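Side-chain contacts in phenol hydroxylase component phN (Pseudomonas stutzeri, PDB 3U52), which probably hydroxylates phenol with dioxygen at a diiron centre, as the large, diiron-bearing subunit of the hydroxylase component of a bacterial multicomponent monooxygenase: residues V401-T406 with W451-Q456; T406-K411 with H430-G435; H164-V169 with S173-F178. All blocks are in the same frame, centred on the assembly; numbering follows the deposited sequence.

Overall arrangement
Along the chain, interaction 3 closes first, at the join between helices 162-166 and 173-184; interaction 1 opens later, and interaction 2 is nested inside the loop it closes. The centres of interactions 1 and 2 are about 13 Å apart; they share T406 and both reach the zinc ion, C402 from one and C432 from the other. Interaction 1 is about 10 Å from interaction 3, centre to centre, and touches it where Q403 meets S173. Interactions 2 and 3 do not touch, their centres about 21 Å apart. Interaction 1 thus joins the zinc-binding region to a helix of the hydroxylase domain.

Interaction 1. Residues V401-T406 with W451-Q456; sequences VCQIPT and WLPVHQ. With ZN (zinc ion), chain I.
Q403 and L452 carry this contact. One methyl of L452, CD2, presses against the aliphatic part of Q403 and lies 3.3 Å from its CG and 3.4 Å from its CD. With CG beside the backbone N (chi1 -44°) and the chain extended beyond, Q403 runs past the leucine methyl and brings its amide to the start of helix 453-458. There Q403 OE1 sits 3.8 Å from P453 CD and also near W451 O, another acceptor with which it makes no hydrogen bond; its polar partner is the hydroxyl of S173, on helix 173-184. With an alanine here, S173 would probably lose this partner and L452 CD2 the chain it packs on, opening a gap between loop and helix.

Further out, L452 holds the N-cap position, and its carbonyl O accepts the first-turn bond from Q456 N at 2.8 Å. Q456 in turn lays its CG over the rim of one face of the W451 indole, 3.4 Å above the ring plane. On the other segment, Q403 has a left-handed backbone (phi 59°, psi 14°) and directly follows C402, whose SG binds the zinc ion at 2.3 Å. C402 SG also receives a weak but fairly straight hydrogen bond from I404 N, at 3.7 Å. C399, C432 and C436 complete the metal site. A CxxC turn with a left-handed residue after its second cysteine and a backbone N-H directed at the sulfur is consistent with a zinc knuckle, here one half of a four-cysteine site.

Interaction 2. Residues T406-K411 with H430-G435; sequences TIFTEK and HFCSDG. With ZN (zinc ion), chain I; GOL (glycerol), chain M; GOL (glycerol), chain N.
Apolar contacts centre on C432, which T406 and F408 both meet. T406 puts its methyl CG2 3.9 Å from C432 CA, beside the carbonyl O of F431, while its hydroxyl bonds to Q397. F408 presents a ring edge: C432 CB lies near the ring plane, 3.9 Å from CD1. I407 CG1 sits over the centre of one face of the same ring, and R271 adds a cation-pi contact. The cysteine sulfur makes an oblique sulfur-aromatic contact, with C432 SG 5.4 Å from the F408 ring centroid.

The metal bond ties this sulfur down. With SG between its backbone N and carbonyl carbon (chi1 64°), C432 binds the zinc ion at 2.4 Å while CB stays against the phenylalanine. C432 lies where the antiparallel hairpin 417-424/427-431 passes into helix 434-442, which holds C436; C399 and C402 come from the earlier loop. Knuckle, hairpin and helix are consistent with a treble-clef zinc site. S433 is the N-cap of the helix, its OG bonded to C436 N.

Polar links across the segments are indirect. One water donates to F408 O at 2.9 Å and to C432 O at 3.0 Å. A glycerol, probably from the crystallisation liquor, spans the outer end: its O3 accepts from K411 N, its O1 from D434 N, and its O2 donates to D434 OD2 at 2.8 Å. The carboxylates of E410 and D434 both form salt bridges to R420.

Interaction 3. Residues H164-V169 with S173-F178; sequences HMHDRV and SVPKSF
A helix-loop-helix connection, in which helix 162-166 passes into helix 173-184, is closed by K176 lying across H166 and D167. The lysine leaves its helix with CG anti to the backbone N (chi1 -166°) and runs extended until chi4, where a bend turns the ammonium to D167. K176 CB packs 3.6 Å from NE2 of the H166 imidazole, approaching the ring obliquely, and K176 CD passes 3.4 Å from the carbonyl O of H166. At the end, K176 NZ makes a salt bridge with D167 OD1 at 2.9 Å, meeting that oxygen from well above the carboxylate plane (59° out of it). Both partners are gripped further: D167 OD2 and K176 NZ also bond to backbone atoms of another protein chain, which places this buried ion pair at a subunit interface.

P175 brings CB to within 4.0 Å of H166 CE1, and its ring also packs on L272 and L275 of helix 254-283. The imidazole is held through ND1, bonded to S102 O, and touches P106 and L107 of helix 105-121. That helix carries E108, an iron ligand, so the connection abuts the helical bundle of the diiron domain.

The loop is spanned by a weak, bent bond from S173 N to V169 O at 3.3 Å. Before it, R168 folds back: R168 NH1 donates to a lone pair of H164 O at 2.9 Å, in the carbonyl plane, and lies over the rim of one face of the H164 ring. In the next helix, S173 O accepts both S177 N and S177 OG, the hydroxyl at 2.8 Å, and that hydroxyl also bonds to R268 NH2.

Interaction 1. Residues V401-T406 with W451-Q456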
loop_
_atom_site.group_PDB
_atom_site.type_symbol
_atom_site.label_atom_id
_atom_site.label_comp_id
_atom_site.label_asym_id
_atom_site.label_seq_id
_atom_site.Cartn_x
_atom_site.Cartn_y
_atom_site.Cartn_z
ATOM N N VAL A 401 -20.719 39.713 -4.663
ATOM C CA VAL A 401 -19.278 39.440 -4.383
ATOM C C VAL A 401 -19.083 37.935 -4.142
ATOM O O VAL A 401 -18.396 37.274 -4.917
ATOM C CB VAL A 401 -18.700 40.311 -3.226
ATOM C CG1 VAL A 401 -17.301 39.836 -2.797
ATOM C CG2 VAL A 401 -18.676 41.835 -3.613
ATOM N N CYS A 402 -19.739 37.373 -3.135
ATOM C CA CYS A 402 -19.417 35.986 -2.731
ATOM C C CYS A 402 -20.271 35.029 -3.507
ATOM O O CYS A 402 -19.932 33.835 -3.587
ATOM C CB CYS A 402 -19.550 35.786 -1.187
ATOM S SG CYS A 402 -21.246 35.852 -0.546
ATOM N N GLN A 403 -21.318 35.579 -4.165
ATOM C CA GLN A 403 -22.347 34.847 -4.933
ATOM C C GLN A 403 -23.187 33.812 -4.228
ATOM O O GLN A 403 -23.891 33.090 -4.889
ATOM C CB GLN A 403 -21.808 34.268 -6.254
ATOM C CG GLN A 403 -20.916 35.351 -6.965
ATOM C CD GLN A 403 -20.371 34.899 -8.276
ATOM O OE1 GLN A 403 -20.810 33.880 -8.817
ATOM N NE2 GLN A 403 -19.406 35.641 -8.807
ATOM N N ILE A 404 -23.183 33.783 -2.913
ATOM C CA ILE A 404 -24.098 32.920 -2.170
ATOM C C ILE A 404 -25.484 33.652 -2.239
ATOM O O ILE A 404 -25.520 34.879 -2.230
ATOM C CB ILE A 404 -23.612 32.762 -0.704
ATOM C CG1 ILE A 404 -22.206 32.149 -0.684
ATOM C CG2 ILE A 404 -24.588 31.831 0.133
ATOM C CD1 ILE A 404 -21.573 31.946 0.705
ATOM N N PRO A 405 -26.609 32.910 -2.318
ATOM C CA PRO A 405 -27.876 33.589 -2.146
ATOM C C PRO A 405 -27.840 34.441 -0.874
ATOM O O PRO A 405 -27.152 34.111 0.076
ATOM C CB PRO A 405 -28.863 32.461 -1.931
ATOM C CG PRO A 405 -28.321 31.315 -2.563
ATOM C CD PRO A 405 -26.798 31.473 -2.562
ATOM N N THR A 406 -28.616 35.507 -0.836
ATOM C CA THR A 406 -28.597 36.397 0.331
ATOM C C THR A 406 -29.462 35.827 1.470
ATOM O O THR A 406 -30.563 36.277 1.718
ATOM C CB THR A 406 -29.013 37.839 -0.085
ATOM O OG1 THR A 406 -30.164 37.762 -0.921
ATOM C CG2 THR A 406 -27.946 38.400 -0.948
ATOM N N TRP A 451 -20.074 36.633 -13.220
ATOM C CA TRP A 451 -20.974 35.735 -13.922
ATOM C C TRP A 451 -21.902 35.164 -12.852
ATOM O O TRP A 451 -21.634 34.084 -12.322
ATOM C CB TRP A 451 -20.139 34.621 -14.650
ATOM C CG TRP A 451 -20.918 33.758 -15.638
ATOM C CD1 TRP A 451 -21.152 34.041 -16.954
ATOM C CD2 TRP A 451 -21.557 32.475 -15.387
ATOM N NE1 TRP A 451 -21.927 33.046 -17.516
ATOM C CE2 TRP A 451 -22.179 32.073 -16.589
ATOM C CE3 TRP A 451 -21.695 31.657 -14.258
ATOM C CZ2 TRP A 451 -22.910 30.877 -16.704
ATOM C CZ3 TRP A 451 -22.405 30.451 -14.385
ATOM C CH2 TRP A 451 -23.005 30.083 -15.608
ATOM N N LEU A 452 -22.959 35.912 -12.482
ATOM C CA LEU A 452 -23.890 35.449 -11.462
ATOM C C LEU A 452 -24.873 34.445 -12.052
ATOM O O LEU A 452 -25.680 34.777 -12.945
ATOM C CB LEU A 452 -24.630 36.631 -10.826
ATOM C CG LEU A 452 -23.878 37.621 -9.937
ATOM C CD1 LEU A 452 -24.907 38.479 -9.188
ATOM C CD2 LEU A 452 -23.111 36.899 -8.896
ATOM N N PRO A 453 -24.828 33.185 -11.580
ATOM C CA PRO A 453 -25.609 32.181 -12.298
ATOM C C PRO A 453 -27.087 32.520 -12.476
ATOM O O PRO A 453 -27.601 32.273 -13.539
ATOM C CB PRO A 453 -25.375 30.899 -11.513
ATOM C CG PRO A 453 -24.054 31.109 -10.828
ATOM C CD PRO A 453 -24.039 32.598 -10.476
ATOM N N VAL A 454 -27.749 33.093 -11.457
ATOM C CA VAL A 454 -29.169 33.417 -11.554
ATOM C C VAL A 454 -29.407 34.443 -12.658
ATOM O O VAL A 454 -30.312 34.286 -13.461
ATOM C CB VAL A 454 -29.745 33.949 -10.175
ATOM C CG1 VAL A 454 -31.158 34.523 -10.390
ATOM C CG2 VAL A 454 -29.813 32.785 -9.175
ATOM N N HIS A 455 -28.581 35.488 -12.691
ATOM C CA HIS A 455 -28.674 36.487 -13.744
ATOM C C HIS A 455 -28.380 35.880 -15.131
ATOM O O HIS A 455 -29.026 36.220 -16.125
ATOM C CB HIS A 455 -27.706 37.625 -13.481
ATOM C CG HIS A 455 -28.035 38.416 -12.255
ATOM N ND1 HIS A 455 -29.175 38.191 -11.506
ATOM C CD2 HIS A 455 -27.402 39.452 -11.663
ATOM C CE1 HIS A 455 -29.185 39.005 -10.464
ATOM N NE2 HIS A 455 -28.135 39.798 -10.551
ATOM N N GLN A 456 -27.396 34.997 -15.205
ATOM C CA GLN A 456 -27.065 34.355 -16.471
ATOM C C GLN A 456 -28.184 33.470 -17.042
ATOM O O GLN A 456 -28.409 33.463 -18.258
ATOM C CB GLN A 456 -25.703 33.654 -16.348
ATOM C CG GLN A 456 -24.587 34.692 -16.197
ATOM C CD GLN A 456 -24.398 35.569 -17.428
ATOM O OE1 GLN A 456 -24.505 35.102 -18.550
ATOM N NE2 GLN A 456 -24.111 36.838 -17.216
HETATM ZN ZN ZN I . -21.511 38.030 0.016
#

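Interaction 2. Residues T406-K411 with H430-G435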
loop_
_atom_site.group_PDB
_atom_site.type_symbol
_atom_site.label_atom_id
_atom_site.label_comp_id
_atom_site.label_asym_id
_atom_site.label_seq_id
_atom_site.Cartn_x
_atom_site.Cartn_y
_atom_site.Cartn_z
ATOM N N THR A 406 -28.616 35.507 -0.836
ATOM C CA THR A 406 -28.597 36.397 0.331
ATOM C C THR A 406 -29.462 35.827 1.470
ATOM O O THR A 406 -30.563 36.277 1.718
ATOM C CB THR A 406 -29.013 37.839 -0.085
ATOM O OG1 THR A 406 -30.164 37.762 -0.921
ATOM C CG2 THR A 406 -27.946 38.400 -0.948
ATOM N N ILE A 407 -28.933 34.836 2.173
ATOM C CA ILE A 407 -29.726 34.042 3.133
ATOM C C ILE A 407 -29.315 34.358 4.592
ATOM O O ILE A 407 -29.894 33.807 5.519
ATOM C CB ILE A 407 -29.440 32.519 2.942
ATOM C CG1 ILE A 407 -27.932 32.258 3.038
ATOM C CG2 ILE A 407 -29.882 32.044 1.605
ATOM C CD1 ILE A 407 -27.542 30.780 3.133
ATOM N N PHE A 408 -28.269 35.185 4.772
ATOM C CA PHE A 408 -27.656 35.403 6.071
ATOM C C PHE A 408 -28.359 36.513 6.824
ATOM O O PHE A 408 -28.876 37.427 6.219
ATOM C CB PHE A 408 -26.179 35.772 5.877
ATOM C CG PHE A 408 -25.409 34.729 5.150
ATOM C CD1 PHE A 408 -24.967 34.932 3.863
ATOM C CD2 PHE A 408 -25.156 33.517 5.765
ATOM C CE1 PHE A 408 -24.255 33.907 3.162
ATOM C CE2 PHE A 408 -24.441 32.503 5.100
ATOM C CZ PHE A 408 -24.005 32.710 3.796
ATOM N N THR A 409 -28.306 36.464 8.150
ATOM C CA THR A 409 -29.040 37.423 9.009
ATOM C C THR A 409 -28.177 38.365 9.852
ATOM O O THR A 409 -26.973 38.147 10.056
ATOM C CB THR A 409 -30.039 36.664 9.891
ATOM O OG1 THR A 409 -29.350 35.633 10.633
ATOM C CG2 THR A 409 -31.104 36.007 9.036
ATOM N N GLU A 410 -28.793 39.444 10.330
ATOM C CA GLU A 410 -28.105 40.480 11.061
ATOM C C GLU A 410 -27.632 39.872 12.395
ATOM O O GLU A 410 -28.288 39.005 12.982
ATOM C CB GLU A 410 -29.060 41.679 11.334
ATOM C CG GLU A 410 -29.607 42.368 10.114
ATOM C CD GLU A 410 -28.608 43.354 9.517
ATOM O OE1 GLU A 410 -27.473 43.418 10.004
ATOM O OE2 GLU A 410 -28.969 44.104 8.581
ATOM N N LYS A 411 -26.458 40.320 12.798
ATOM C CA LYS A 411 -25.805 39.974 14.035
ATOM C C LYS A 411 -26.761 40.192 15.191
ATOM O O LYS A 411 -26.870 39.319 16.028
ATOM C CB LYS A 411 -24.596 40.881 14.172
ATOM C CG LYS A 411 -23.604 40.530 15.239
ATOM C CD LYS A 411 -22.596 41.674 15.308
ATOM C CE LYS A 411 -21.384 41.292 16.169
ATOM N NZ LYS A 411 -21.729 40.768 17.542
ATOM N N HIS A 430 -26.342 44.374 -5.131
ATOM C CA HIS A 430 -26.801 43.833 -3.844
ATOM C C HIS A 430 -25.764 42.870 -3.230
ATOM O O HIS A 430 -25.039 42.144 -3.958
ATOM C CB HIS A 430 -28.130 43.090 -4.018
ATOM C CG HIS A 430 -29.204 43.942 -4.639
ATOM N ND1 HIS A 430 -30.150 44.600 -3.888
ATOM C CD2 HIS A 430 -29.395 44.341 -5.920
ATOM C CE1 HIS A 430 -30.926 45.315 -4.689
ATOM N NE2 HIS A 430 -30.486 45.177 -5.926
ATOM N N PHE A 431 -25.765 42.825 -1.893
ATOM C CA PHE A 431 -24.783 42.064 -1.081
ATOM C C PHE A 431 -25.471 41.320 0.062
ATOM O O PHE A 431 -26.547 41.728 0.507
ATOM C CB PHE A 431 -23.716 43.027 -0.531
ATOM C CG PHE A 431 -23.176 43.943 -1.583
ATOM C CD1 PHE A 431 -22.251 43.478 -2.519
ATOM C CD2 PHE A 431 -23.696 45.226 -1.733
ATOM C CE1 PHE A 431 -21.812 44.322 -3.579
ATOM C CE2 PHE A 431 -23.222 46.101 -2.769
ATOM C CZ PHE A 431 -22.317 45.638 -3.688
ATOM N N CYS A 432 -24.813 40.271 0.574
ATOM C CA CYS A 432 -25.353 39.504 1.715
ATOM C C CYS A 432 -24.999 40.144 3.087
ATOM O O CYS A 432 -25.529 39.691 4.125
ATOM C CB CYS A 432 -24.768 38.104 1.670
ATOM S SG CYS A 432 -22.950 38.110 1.891
ATOM N N SER A 433 -24.115 41.138 3.105
ATOM C CA SER A 433 -23.508 41.645 4.329
ATOM C C SER A 433 -22.695 42.917 4.084
ATOM O O SER A 433 -22.400 43.256 2.946
ATOM C CB SER A 433 -22.516 40.618 4.855
ATOM O OG SER A 433 -21.566 40.347 3.808
ATOM N N ASP A 434 -22.285 43.571 5.178
ATOM C CA ASP A 434 -21.351 44.686 5.143
ATOM C C ASP A 434 -20.010 44.200 4.642
ATOM O O ASP A 434 -19.308 44.943 3.994
ATOM C CB ASP A 434 -21.169 45.302 6.528
ATOM C CG ASP A 434 -22.415 46.071 7.012
ATOM O OD1 ASP A 434 -22.989 46.880 6.250
ATOM O OD2 ASP A 434 -22.792 45.866 8.176
ATOM N N GLY A 435 -19.623 42.974 4.955
ATOM C CA GLY A 435 -18.271 42.540 4.603
ATOM C C GLY A 435 -18.090 42.489 3.094
ATOM O O GLY A 435 -17.078 42.944 2.578
HETATM ZN ZN ZN I . -21.511 38.030 0.016
HETATM C C1 GOL M . -23.995 42.581 8.782
HETATM O O1 GOL M . -23.106 42.065 7.832
HETATM C C2 GOL M . -23.191 42.793 10.069
HETATM O O2 GOL M . -22.156 43.726 9.785
HETATM C C3 GOL M . -24.094 43.325 11.168
HETATM O O3 GOL M . -25.362 42.717 11.080
HETATM C C1 GOL N . -24.736 37.825 7.920
HETATM O O1 GOL N . -24.051 38.567 6.990
HETATM C C2 GOL N . -23.810 37.730 9.103
HETATM O O2 GOL N . -24.468 37.988 10.328
HETATM C C3 GOL N . -22.944 36.485 9.025
HETATM O O3 GOL N . -23.460 35.506 8.163
HETATM O O HOH W 1 -27.957 38.096 3.555
#

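Interaction 3. Residues H164-V169 with S173-F178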
loop_
_atom_site.group_PDB
_atom_site.type_symbol
_atom_site.label_atom_id
_atom_site.label_comp_id
_atom_site.label_asym_id
_atom_site.label_seq_id
_atom_site.Cartn_x
_atom_site.Cartn_y
_atom_site.Cartn_z
ATOM N N HIS A 164 -17.081 20.001 -15.081
ATOM C CA HIS A 164 -18.175 20.566 -15.907
ATOM C C HIS A 164 -19.184 21.349 -15.054
ATOM O O HIS A 164 -19.547 22.481 -15.364
ATOM C CB HIS A 164 -18.870 19.449 -16.703
ATOM C CG HIS A 164 -20.087 19.898 -17.452
ATOM N ND1 HIS A 164 -20.038 20.281 -18.779
ATOM C CD2 HIS A 164 -21.371 20.086 -17.045
ATOM C CE1 HIS A 164 -21.241 20.682 -19.161
ATOM N NE2 HIS A 164 -22.076 20.553 -18.137
ATOM N N MET A 165 -19.601 20.754 -13.957
ATOM C CA MET A 165 -20.531 21.402 -13.051
ATOM C C MET A 165 -19.893 22.586 -12.339
ATOM O O MET A 165 -20.556 23.639 -12.165
ATOM C CB MET A 165 -21.044 20.383 -12.042
ATOM C CG MET A 165 -21.902 19.359 -12.691
ATOM S SD MET A 165 -22.609 18.311 -11.455
ATOM C CE MET A 165 -23.472 17.023 -12.430
ATOM N N HIS A 166 -18.607 22.482 -12.009
ATOM C CA HIS A 166 -17.899 23.600 -11.279
ATOM C C HIS A 166 -17.963 24.930 -12.019
ATOM O O HIS A 166 -18.028 25.984 -11.405
ATOM C CB HIS A 166 -16.405 23.252 -11.076
ATOM C CG HIS A 166 -15.640 24.219 -10.212
ATOM N ND1 HIS A 166 -15.679 24.186 -8.834
ATOM C CD2 HIS A 166 -14.760 25.207 -10.533
ATOM C CE1 HIS A 166 -14.876 25.124 -8.340
ATOM N NE2 HIS A 166 -14.290 25.751 -9.352
ATOM N N ASP A 167 -17.923 24.869 -13.362
ATOM C CA ASP A 167 -17.992 26.080 -14.222
ATOM C C ASP A 167 -19.422 26.640 -14.421
ATOM O O ASP A 167 -19.571 27.779 -14.878
ATOM C CB ASP A 167 -17.374 25.818 -15.606
ATOM C CG ASP A 167 -15.828 25.746 -15.605
ATOM O OD1 ASP A 167 -15.179 26.059 -14.600
ATOM O OD2 ASP A 167 -15.225 25.404 -16.653
ATOM N N ARG A 168 -20.450 25.845 -14.097
ATOM C CA ARG A 168 -21.824 26.163 -14.508
ATOM C C ARG A 168 -22.804 26.255 -13.371
ATOM O O ARG A 168 -23.589 27.203 -13.322
ATOM C CB ARG A 168 -22.346 25.157 -15.548
ATOM C CG ARG A 168 -21.528 25.166 -16.838
ATOM C CD ARG A 168 -21.894 24.054 -17.803
ATOM N NE ARG A 168 -21.085 24.143 -19.034
ATOM C CZ ARG A 168 -19.766 23.902 -19.119
ATOM N NH1 ARG A 168 -19.038 23.529 -18.063
ATOM N NH2 ARG A 168 -19.156 24.049 -20.288
ATOM N N VAL A 169 -22.792 25.266 -12.492
ATOM C CA VAL A 169 -23.811 25.122 -11.453
ATOM C C VAL A 169 -23.848 26.270 -10.463
ATOM O O VAL A 169 -22.822 26.713 -9.964
ATOM C CB VAL A 169 -23.678 23.769 -10.680
ATOM C CG1 VAL A 169 -24.677 23.697 -9.557
ATOM C CG2 VAL A 169 -23.893 22.577 -11.614
ATOM N N SER A 173 -20.475 28.357 -8.248
ATOM C CA SER A 173 -19.870 29.680 -8.496
ATOM C C SER A 173 -19.253 30.344 -7.235
ATOM O O SER A 173 -18.423 31.242 -7.371
ATOM C CB SER A 173 -20.846 30.644 -9.188
ATOM O OG SER A 173 -21.705 31.265 -8.187
ATOM N N VAL A 174 -19.678 29.925 -6.028
ATOM C CA VAL A 174 -19.058 30.347 -4.752
ATOM C C VAL A 174 -17.571 29.974 -4.679
ATOM O O VAL A 174 -16.719 30.883 -4.609
ATOM C CB VAL A 174 -19.864 29.828 -3.535
ATOM C CG1 VAL A 174 -19.353 30.385 -2.273
ATOM C CG2 VAL A 174 -21.385 30.141 -3.717
ATOM N N PRO A 175 -17.211 28.657 -4.665
ATOM C CA PRO A 175 -15.765 28.385 -4.765
ATOM C C PRO A 175 -15.078 28.879 -6.036
ATOM O O PRO A 175 -13.945 29.337 -5.953
ATOM C CB PRO A 175 -15.684 26.833 -4.762
ATOM C CG PRO A 175 -17.067 26.358 -4.988
ATOM C CD PRO A 175 -17.989 27.418 -4.478
ATOM N N LYS A 176 -15.730 28.773 -7.194
ATOM C CA LYS A 176 -15.122 29.218 -8.451
ATOM C C LYS A 176 -14.746 30.717 -8.454
ATOM O O LYS A 176 -13.589 31.071 -8.764
ATOM C CB LYS A 176 -16.015 28.881 -9.641
ATOM C CG LYS A 176 -15.282 29.020 -11.000
ATOM C CD LYS A 176 -16.247 28.734 -12.123
ATOM C CE LYS A 176 -15.848 29.435 -13.425
ATOM N NZ LYS A 176 -14.638 28.843 -14.029
ATOM N N SER A 177 -15.695 31.587 -8.093
ATOM C CA SER A 177 -15.394 33.009 -8.080
ATOM C C SER A 177 -14.378 33.399 -6.988
ATOM O O SER A 177 -13.620 34.360 -7.162
ATOM C CB SER A 177 -16.681 33.865 -7.979
ATOM O OG SER A 177 -17.250 33.747 -6.690
ATOM N N PHE A 178 -14.341 32.665 -5.869
ATOM C CA PHE A 178 -13.282 32.856 -4.828
ATOM C C PHE A 178 -11.907 32.696 -5.457
ATOM O O PHE A 178 -11.010 33.562 -5.318
ATOM C CB PHE A 178 -13.437 31.804 -3.674
ATOM C CG PHE A 178 -12.352 31.887 -2.639
ATOM C CD1 PHE A 178 -11.173 31.179 -2.793
ATOM C CD2 PHE A 178 -12.535 32.647 -1.479
ATOM C CE1 PHE A 178 -10.145 31.277 -1.823
ATOM C CE2 PHE A 178 -11.527 32.740 -0.464
ATOM C CZ PHE A 178 -10.338 32.102 -0.655
#